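Local coordinates for protein gingipain R2 Pro-Domain (Porphyromonas gingivalis, PDB 4IEF) that probably keeps the cysteine peptidase gingipain R2 (RgpB) latent, as the pro-domain bound to the mature domain in the zymogen complex, at residues Arg12-Val16 with Phe52-Val56; Ser26-Met32 with Ile165-Val171; Asp95-Ala99 with Tyr156-Lys161. One frame throughout, in Å; residues are numbered along the deposited sequence.

Contact 1: residues Arg12-Val16 with Phe52-Val56; sequences RNPQV and FTEGV
Two irregular loops meet side by side here, each bent by a beta turn: type I from N13 to V16, type II from F52 to G55. The nearest backbone pairs are R12 with E54 (CA-CA 5.2 Å) and N13 with T53 (CA-CA 5.1 Å). E54 sits at the third position of its turn with positive phi (68/13), and G55 N closes that turn onto F52 O at 2.9 Å. From there the E54 side chain, chi1 -146° and chi2 trans, reaches across so that N13 N donates to E54 OE1 at 2.8 Å, nearly straight at 171°. The same carboxylate is bound by R71 and, through OE2, by a basic side chain of the mature-domain chain.

N13 takes chi1 t with chi2 -36°, which splits its amide between two jobs. OD1 turns back to accept from Q15 N at 3.0 Å, making an Asx turn, while ND2 gives a weak bond to T53 O at 3.4 Å and also hydrogen-bonds R31 O. T53, chi1 m, lays its methyl against the opposite backbone, CG2 to R12 O at 3.4 Å, and its hydroxyl bonds D33. R12 points its CA-CB bond away, yet with chi1 t its CG still passes 3.6 Å from E54 OE1.

Only 232 Å² is buried. This is a polar contact between two loops, an Asx turn with a type I turn on one and a type II turn on the other, beside strand 69-74 on a side of the pro-domain that faces the mature peptidase.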
loop_
_atom_site.group_PDB
_atom_site.type_symbol
_atom_site.label_atom_id
_atom_site.label_comp_id
_atom_site.label_asym_id
_atom_site.label_seq_id
_atom_site.Cartn_x
_atom_site.Cartn_y
_atom_site.Cartn_z
ATOM N N ARG A 12 13.284 4.689 10.584
ATOM C CA ARG A 12 14.302 5.120 9.629
ATOM C C ARG A 12 15.601 5.478 10.333
ATOM O O ARG A 12 15.570 6.182 11.345
ATOM C CB ARG A 12 13.813 6.328 8.817
ATOM C CG ARG A 12 14.550 6.504 7.497
ATOM C CD ARG A 12 14.414 7.907 6.944
ATOM N NE ARG A 12 15.657 8.673 7.073
ATOM C CZ ARG A 12 15.837 9.683 7.920
ATOM N NH1 ARG A 12 16.997 10.323 7.958
ATOM N NH2 ARG A 12 14.856 10.067 8.727
ATOM N N ASN A 13 16.743 5.011 9.786
ATOM C CA ASN A 13 18.062 5.318 10.343
ATOM C C ASN A 13 18.453 6.742 9.906
ATOM O O ASN A 13 18.592 6.983 8.701
ATOM C CB ASN A 13 19.104 4.274 9.922
ATOM C CG ASN A 13 20.436 4.353 10.640
ATOM O OD1 ASN A 13 20.955 5.423 10.969
ATOM N ND2 ASN A 13 21.061 3.211 10.831
ATOM N N PRO A 14 18.593 7.703 10.857
ATOM C CA PRO A 14 18.911 9.091 10.464
ATOM C C PRO A 14 20.358 9.296 10.032
ATOM O O PRO A 14 20.670 10.309 9.407
ATOM C CB PRO A 14 18.617 9.907 11.735
ATOM C CG PRO A 14 17.980 8.952 12.708
ATOM C CD PRO A 14 18.448 7.590 12.322
ATOM N N GLN A 15 21.237 8.344 10.380
ATOM C CA GLN A 15 22.665 8.404 10.080
ATOM C C GLN A 15 22.966 7.897 8.646
ATOM O O GLN A 15 24.072 8.116 8.143
ATOM C CB GLN A 15 23.462 7.635 11.141
ATOM C CG GLN A 15 23.358 8.254 12.535
ATOM C CD GLN A 15 24.500 7.866 13.440
ATOM O OE1 GLN A 15 25.649 8.279 13.245
ATOM N NE2 GLN A 15 24.198 7.109 14.488
ATOM N N VAL A 16 21.971 7.273 7.979
ATOM C CA VAL A 16 22.102 6.823 6.587
ATOM C C VAL A 16 21.825 8.044 5.697
ATOM O O VAL A 16 20.733 8.617 5.761
ATOM C CB VAL A 16 21.204 5.597 6.251
ATOM C CG1 VAL A 16 21.286 5.232 4.767
ATOM C CG2 VAL A 16 21.593 4.400 7.110
ATOM N N PHE A 52 19.112 -2.943 15.245
ATOM C CA PHE A 52 19.560 -1.569 15.020
ATOM C C PHE A 52 18.496 -0.837 14.209
ATOM O O PHE A 52 17.681 -1.485 13.547
ATOM C CB PHE A 52 20.962 -1.489 14.366
ATOM C CG PHE A 52 21.148 -2.080 12.982
ATOM C CD1 PHE A 52 20.853 -1.336 11.841
ATOM C CD2 PHE A 52 21.711 -3.342 12.818
ATOM C CE1 PHE A 52 21.061 -1.867 10.562
ATOM C CE2 PHE A 52 21.916 -3.873 11.535
ATOM C CZ PHE A 52 21.577 -3.136 10.417
ATOM N N THR A 53 18.487 0.507 14.276
ATOM C CA THR A 53 17.523 1.353 13.557
ATOM C C THR A 53 17.535 1.018 12.052
ATOM O O THR A 53 18.598 1.017 11.418
ATOM C CB THR A 53 17.800 2.842 13.808
ATOM O OG1 THR A 53 18.112 3.039 15.189
ATOM C CG2 THR A 53 16.626 3.725 13.411
ATOM N N GLU A 54 16.340 0.673 11.520
ATOM C CA GLU A 54 16.056 0.301 10.126
ATOM C C GLU A 54 16.715 -1.056 9.746
ATOM O O GLU A 54 16.746 -1.426 8.566
ATOM C CB GLU A 54 16.481 1.428 9.161
ATOM C CG GLU A 54 15.597 1.587 7.941
ATOM C CD GLU A 54 16.089 2.600 6.926
ATOM O OE1 GLU A 54 16.710 3.609 7.333
ATOM O OE2 GLU A 54 15.838 2.389 5.719
ATOM N N GLY A 55 17.182 -1.798 10.756
ATOM C CA GLY A 55 17.770 -3.119 10.579
ATOM C C GLY A 55 16.697 -4.166 10.377
ATOM O O GLY A 55 15.698 -4.173 11.102
ATOM N N VAL A 56 16.882 -5.043 9.379
ATOM C CA VAL A 56 15.913 -6.099 9.049
ATOM C C VAL A 56 16.627 -7.461 8.958
ATOM O O VAL A 56 17.665 -7.578 8.302
ATOM C CB VAL A 56 15.149 -5.749 7.739
ATOM C CG1 VAL A 56 14.518 -6.981 7.085
ATOM C CG2 VAL A 56 14.096 -4.672 7.988
#

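Contact 2: residues Ser26-Met32 with Ile165-Val171; sequences SKVQFRM and IYTEIVV
An antiparallel strand pair of the larger sheet joins 26-32 to 165-171. Strands 26-31 and 168-171 run at 170° with axes 4.6 Å apart. V28 with V171 and F30 with I169 are hydrogen-bonded pairs: V28 N to V171 O 2.9 Å, V171 N to V28 O 2.8 Å, F30 N to I169 O 2.7 Å, I169 N to F30 O 2.9 Å. Q29-V170 and R31-E168 alternate with them as non-hydrogen-bonded pairs. At T167 (phi/psi -74/-28) the chain turns a corner, T167 and E168 forming a classic beta bulge opposite K89 of strand 79-93; at the corner itself M32 N still donates to T167 O at 2.9 Å.

One face carries V28, V171, F30 and I169. F30 (chi1 t) puts CD1 4.1 Å from I169 CD1 and its ring edge, at CE1, 3.6 Å from Y166 O. On the other face R31 (chi1 m, then extended) and E168 (chi1 and chi2 t) form a salt bridge, with R31 NE and NH2 at 2.9 and 3.0 Å from E168 OE1. Past the strand end, M32 (chi1 t, chi2 p) sets CE 4.1 Å from I165 CG2.

Strand 17-22 continues the sheet beside 25-31, strand 79-93 flanks 162-176, and F151 and P153 of strand 144-157 pack against the V28-F30 face.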
loop_
_atom_site.group_PDB
_atom_site.type_symbol
_atom_site.label_atom_id
_atom_site.label_comp_id
_atom_site.label_asym_id
_atom_site.label_seq_id
_atom_site.Cartn_x
_atom_site.Cartn_y
_atom_site.Cartn_z
ATOM N N SER A 26 25.870 6.826 -7.529
ATOM C CA SER A 26 25.470 7.258 -6.186
ATOM C C SER A 26 26.439 6.808 -5.103
ATOM O O SER A 26 26.906 5.669 -5.111
ATOM C CB SER A 26 24.079 6.723 -5.841
ATOM O OG SER A 26 23.042 7.372 -6.560
ATOM N N LYS A 27 26.687 7.697 -4.136
ATOM C CA LYS A 27 27.551 7.433 -2.985
ATOM C C LYS A 27 26.676 7.462 -1.736
ATOM O O LYS A 27 26.115 8.509 -1.399
ATOM C CB LYS A 27 28.698 8.452 -2.911
ATOM C CG LYS A 27 29.998 7.886 -2.366
ATOM C CD LYS A 27 31.123 8.910 -2.476
ATOM C CE LYS A 27 32.270 8.599 -1.553
ATOM N NZ LYS A 27 33.262 9.704 -1.532
ATOM N N VAL A 28 26.486 6.290 -1.104
ATOM C CA VAL A 28 25.608 6.155 0.059
ATOM C C VAL A 28 26.441 5.790 1.293
ATOM O O VAL A 28 27.255 4.861 1.259
ATOM C CB VAL A 28 24.444 5.143 -0.181
ATOM C CG1 VAL A 28 23.477 5.107 1.006
ATOM C CG2 VAL A 28 23.683 5.454 -1.472
ATOM N N GLN A 29 26.220 6.535 2.383
ATOM C CA GLN A 29 26.875 6.319 3.659
ATOM C C GLN A 29 25.915 5.671 4.650
ATOM O O GLN A 29 24.790 6.135 4.843
ATOM C CB GLN A 29 27.417 7.647 4.224
ATOM C CG GLN A 29 27.806 7.594 5.710
ATOM C CD GLN A 29 28.355 8.897 6.220
ATOM O OE1 GLN A 29 29.446 9.324 5.846
ATOM N NE2 GLN A 29 27.611 9.551 7.101
ATOM N N PHE A 30 26.379 4.598 5.278
ATOM C CA PHE A 30 25.684 3.920 6.360
ATOM C C PHE A 30 26.460 4.178 7.632
ATOM O O PHE A 30 27.697 4.111 7.628
ATOM C CB PHE A 30 25.544 2.401 6.111
ATOM C CG PHE A 30 25.218 1.615 7.365
ATOM C CD1 PHE A 30 26.232 1.148 8.201
ATOM C CD2 PHE A 30 23.896 1.387 7.739
ATOM C CE1 PHE A 30 25.928 0.493 9.400
ATOM C CE2 PHE A 30 23.593 0.694 8.923
ATOM C CZ PHE A 30 24.609 0.254 9.742
ATOM N N ARG A 31 25.742 4.422 8.725
ATOM C CA ARG A 31 26.329 4.553 10.047
ATOM C C ARG A 31 25.460 3.777 11.024
ATOM O O ARG A 31 24.229 3.840 10.937
ATOM C CB ARG A 31 26.516 6.016 10.455
ATOM C CG ARG A 31 27.818 6.618 9.941
ATOM C CD ARG A 31 27.913 8.098 10.243
ATOM N NE ARG A 31 29.228 8.630 9.892
ATOM C CZ ARG A 31 29.548 9.921 9.908
ATOM N NH1 ARG A 31 28.643 10.833 10.242
ATOM N NH2 ARG A 31 30.771 10.310 9.580
ATOM N N MET A 32 26.102 2.978 11.899
ATOM C CA MET A 32 25.411 2.158 12.894
ATOM C C MET A 32 24.652 3.053 13.884
ATOM O O MET A 32 25.220 4.000 14.428
ATOM C CB MET A 32 26.397 1.232 13.633
ATOM C CG MET A 32 25.716 0.260 14.606
ATOM S SD MET A 32 24.490 -0.831 13.828
ATOM C CE MET A 32 25.573 -2.106 13.181
ATOM N N ILE A 165 31.382 -5.366 14.131
ATOM C CA ILE A 165 30.357 -4.326 14.085
ATOM C C ILE A 165 30.872 -3.183 13.220
ATOM O O ILE A 165 31.760 -2.448 13.644
ATOM C CB ILE A 165 29.948 -3.847 15.514
ATOM C CG1 ILE A 165 29.387 -5.015 16.365
ATOM C CG2 ILE A 165 28.945 -2.673 15.439
ATOM C CD1 ILE A 165 29.614 -4.899 17.875
ATOM N N TYR A 166 30.315 -3.035 12.012
ATOM C CA TYR A 166 30.705 -1.962 11.102
ATOM C C TYR A 166 29.955 -0.691 11.485
ATOM O O TYR A 166 28.746 -0.585 11.287
ATOM C CB TYR A 166 30.486 -2.359 9.632
ATOM C CG TYR A 166 31.521 -3.335 9.119
ATOM C CD1 TYR A 166 31.418 -4.698 9.386
ATOM C CD2 TYR A 166 32.615 -2.896 8.381
ATOM C CE1 TYR A 166 32.384 -5.599 8.941
ATOM C CE2 TYR A 166 33.584 -3.791 7.924
ATOM C CZ TYR A 166 33.463 -5.142 8.206
ATOM O OH TYR A 166 34.419 -6.031 7.769
ATOM N N THR A 167 30.678 0.247 12.108
ATOM C CA THR A 167 30.123 1.514 12.589
ATOM C C THR A 167 29.854 2.459 11.417
ATOM O O THR A 167 28.942 3.279 11.511
ATOM C CB THR A 167 31.035 2.151 13.636
ATOM O OG1 THR A 167 32.338 2.335 13.081
ATOM C CG2 THR A 167 31.112 1.328 14.916
ATOM N N GLU A 168 30.628 2.328 10.317
ATOM C CA GLU A 168 30.458 3.126 9.106
ATOM C C GLU A 168 30.809 2.317 7.857
ATOM O O GLU A 168 31.800 1.581 7.846
ATOM C CB GLU A 168 31.291 4.413 9.157
ATOM C CG GLU A 168 30.966 5.391 8.042
ATOM C CD GLU A 168 31.912 6.568 7.965
ATOM O OE1 GLU A 168 31.525 7.668 8.425
ATOM O OE2 GLU A 168 33.045 6.392 7.461
ATOM N N ILE A 169 29.967 2.445 6.819
ATOM C CA ILE A 169 30.140 1.837 5.497
ATOM C C ILE A 169 29.735 2.871 4.449
ATOM O O ILE A 169 28.593 3.335 4.458
ATOM C CB ILE A 169 29.365 0.489 5.274
ATOM C CG1 ILE A 169 29.638 -0.567 6.373
ATOM C CG2 ILE A 169 29.656 -0.080 3.861
ATOM C CD1 ILE A 169 28.582 -1.712 6.444
ATOM N N VAL A 170 30.656 3.209 3.535
ATOM C CA VAL A 170 30.365 4.111 2.426
ATOM C C VAL A 170 30.499 3.294 1.147
ATOM O O VAL A 170 31.557 2.701 0.897
ATOM C CB VAL A 170 31.218 5.411 2.393
ATOM C CG1 VAL A 170 30.791 6.312 1.237
ATOM C CG2 VAL A 170 31.124 6.165 3.719
ATOM N N VAL A 171 29.416 3.243 0.351
ATOM C CA VAL A 171 29.419 2.493 -0.901
ATOM C C VAL A 171 29.243 3.419 -2.109
ATOM O O VAL A 171 28.583 4.457 -2.022
ATOM C CB VAL A 171 28.375 1.340 -0.939
ATOM C CG1 VAL A 171 28.668 0.289 0.127
ATOM C CG2 VAL A 171 26.934 1.851 -0.833
#

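Contact 3: residues Asp95-Ala99 with Tyr156-Lys161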
loop_
_atom_site.group_PDB
_atom_site.type_symbol
_atom_site.label_atom_id
_atom_site.label_comp_id
_atom_site.label_asym_id
_atom_site.label_seq_id
_atom_site.Cartn_x
_atom_site.Cartn_y
_atom_site.Cartn_z
ATOM N N ASP A 95 33.887 -13.479 21.972
ATOM C CA ASP A 95 33.151 -14.498 22.737
ATOM C C ASP A 95 31.648 -14.159 22.795
ATOM O O ASP A 95 31.020 -14.171 23.857
ATOM C CB ASP A 95 33.754 -14.705 24.142
ATOM C CG ASP A 95 33.378 -16.025 24.795
ATOM O OD1 ASP A 95 33.500 -17.081 24.125
ATOM O OD2 ASP A 95 32.985 -16.007 25.981
ATOM N N VAL A 96 31.086 -13.858 21.624
ATOM C CA VAL A 96 29.682 -13.515 21.459
ATOM C C VAL A 96 28.972 -14.699 20.825
ATOM O O VAL A 96 29.469 -15.269 19.853
ATOM C CB VAL A 96 29.499 -12.221 20.608
ATOM C CG1 VAL A 96 28.029 -11.836 20.478
ATOM C CG2 VAL A 96 30.298 -11.062 21.185
ATOM N N LEU A 97 27.818 -15.072 21.379
ATOM C CA LEU A 97 26.995 -16.117 20.790
ATOM C C LEU A 97 25.804 -15.432 20.134
ATOM O O LEU A 97 24.952 -14.884 20.836
ATOM C CB LEU A 97 26.569 -17.180 21.828
ATOM C CG LEU A 97 25.589 -18.270 21.349
ATOM C CD1 LEU A 97 26.224 -19.183 20.306
ATOM C CD2 LEU A 97 25.077 -19.089 22.515
ATOM N N ILE A 98 25.800 -15.374 18.789
ATOM C CA ILE A 98 24.715 -14.771 18.010
ATOM C C ILE A 98 23.668 -15.849 17.772
ATOM O O ILE A 98 24.017 -16.970 17.387
ATOM C CB ILE A 98 25.218 -14.118 16.687
ATOM C CG1 ILE A 98 26.147 -12.902 16.961
ATOM C CG2 ILE A 98 24.069 -13.753 15.712
ATOM C CD1 ILE A 98 25.521 -11.634 17.641
ATOM N N ALA A 99 22.387 -15.507 18.026
ATOM C CA ALA A 99 21.244 -16.403 17.864
ATOM C C ALA A 99 21.042 -16.821 16.398
ATOM O O ALA A 99 21.248 -16.002 15.499
ATOM C CB ALA A 99 19.988 -15.735 18.391
ATOM N N TYR A 156 29.683 -12.177 11.438
ATOM C CA TYR A 156 29.918 -13.073 12.563
ATOM C C TYR A 156 30.501 -14.402 12.142
ATOM O O TYR A 156 29.960 -15.087 11.264
ATOM C CB TYR A 156 28.592 -13.290 13.330
ATOM C CG TYR A 156 28.648 -14.249 14.503
ATOM C CD1 TYR A 156 29.309 -13.907 15.679
ATOM C CD2 TYR A 156 27.972 -15.466 14.467
ATOM C CE1 TYR A 156 29.337 -14.773 16.772
ATOM C CE2 TYR A 156 27.987 -16.338 15.554
ATOM C CZ TYR A 156 28.670 -15.986 16.706
ATOM O OH TYR A 156 28.678 -16.847 17.780
ATOM N N ASN A 157 31.614 -14.759 12.796
ATOM C CA ASN A 157 32.292 -16.034 12.637
ATOM C C ASN A 157 31.782 -16.938 13.767
ATOM O O ASN A 157 32.047 -16.641 14.932
ATOM C CB ASN A 157 33.820 -15.865 12.655
ATOM C CG ASN A 157 34.598 -17.111 12.271
ATOM O OD1 ASN A 157 34.323 -18.232 12.726
ATOM N ND2 ASN A 157 35.614 -16.938 11.440
ATOM N N PRO A 158 30.994 -17.998 13.457
ATOM C CA PRO A 158 30.426 -18.840 14.530
ATOM C C PRO A 158 31.433 -19.715 15.284
ATOM O O PRO A 158 31.216 -19.996 16.464
ATOM C CB PRO A 158 29.412 -19.721 13.793
ATOM C CG PRO A 158 29.233 -19.110 12.448
ATOM C CD PRO A 158 30.533 -18.455 12.132
ATOM N N VAL A 159 32.516 -20.141 14.622
ATOM C CA VAL A 159 33.549 -20.996 15.210
ATOM C C VAL A 159 34.419 -20.189 16.206
ATOM O O VAL A 159 34.698 -20.685 17.302
ATOM C CB VAL A 159 34.395 -21.691 14.101
ATOM C CG1 VAL A 159 35.681 -22.312 14.657
ATOM C CG2 VAL A 159 33.567 -22.744 13.369
ATOM N N THR A 160 34.843 -18.969 15.831
ATOM C CA THR A 160 35.697 -18.139 16.696
ATOM C C THR A 160 34.871 -17.300 17.693
ATOM O O THR A 160 35.448 -16.731 18.628
ATOM C CB THR A 160 36.621 -17.228 15.860
ATOM O OG1 THR A 160 35.830 -16.287 15.141
ATOM C CG2 THR A 160 37.523 -18.006 14.910
ATOM N N LYS A 161 33.531 -17.212 17.481
ATOM C CA LYS A 161 32.570 -16.441 18.303
ATOM C C LYS A 161 32.915 -14.935 18.260
ATOM O O LYS A 161 32.717 -14.210 19.242
ATOM C CB LYS A 161 32.508 -16.967 19.763
ATOM C CG LYS A 161 31.841 -18.341 19.891
ATOM C CD LYS A 161 31.734 -18.832 21.333
ATOM C CE LYS A 161 30.533 -18.278 22.069
ATOM N NZ LYS A 161 30.242 -19.049 23.307
#
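Backbone-directed hydrogen bonds tie the loop 95-99 to the end of strand 144-157 and the turn that follows it. V96 N donates to K161 O at 2.9 Å and 170°. The Y156 hydroxyl serves the loop twice: OH donates to V96 O at 2.7 Å and accepts a weak bond from I98 N at 3.4 Å, so one side chain bridges two peptide groups of an irregular segment.

Van der Waals contact comes next. I98, with its CA-CB bond directed toward the partner, sets CG1 over one face of the Y156 ring, 3.6 Å from the ring centroid and 13° off the normal, a CH-pi contact. L97 CB rests 4.1 Å from K161 CE.

The one charged pair is long: D95 OD1 and K161 NZ form a salt bridge at 3.9 Å.

Within the turn itself, N157 OD1 accepts from T160 N at 3.2 Å, an Asx motif that shapes the link from strand 144-157 into strand 162-176. The loop is also held by the hairpin 36-42/45-51, with backbone bonds from L97 and A99 to Q48 and I98 packed on F37 and P50, while L163 of strand 162-176 touches both I98 and Y156.

Contact 2 is the buried one, a regular strand pair inside the larger sheet; contacts 1 and 3 are only partly buried, contact 1 joining two loops, contact 3 a loop to a strand end and the turn after it. Contacts 1 and 2 touch: N13 ND2 probably bonds R31 O, and V16 packs on Q29, so the N-terminal loop leans on the strand that contact 2 pairs. Contact 3 stands about 23 Å, centre to centre, from either, but its 156-161 segment runs into the strand holding 165-171. Chemistry follows place: backbone pairing with one apolar face and a salt bridge on the other in contact 2, a shared carboxylate beside the mature domain in contact 1, a tyrosine hydroxyl gripping loop peptides in contact 3.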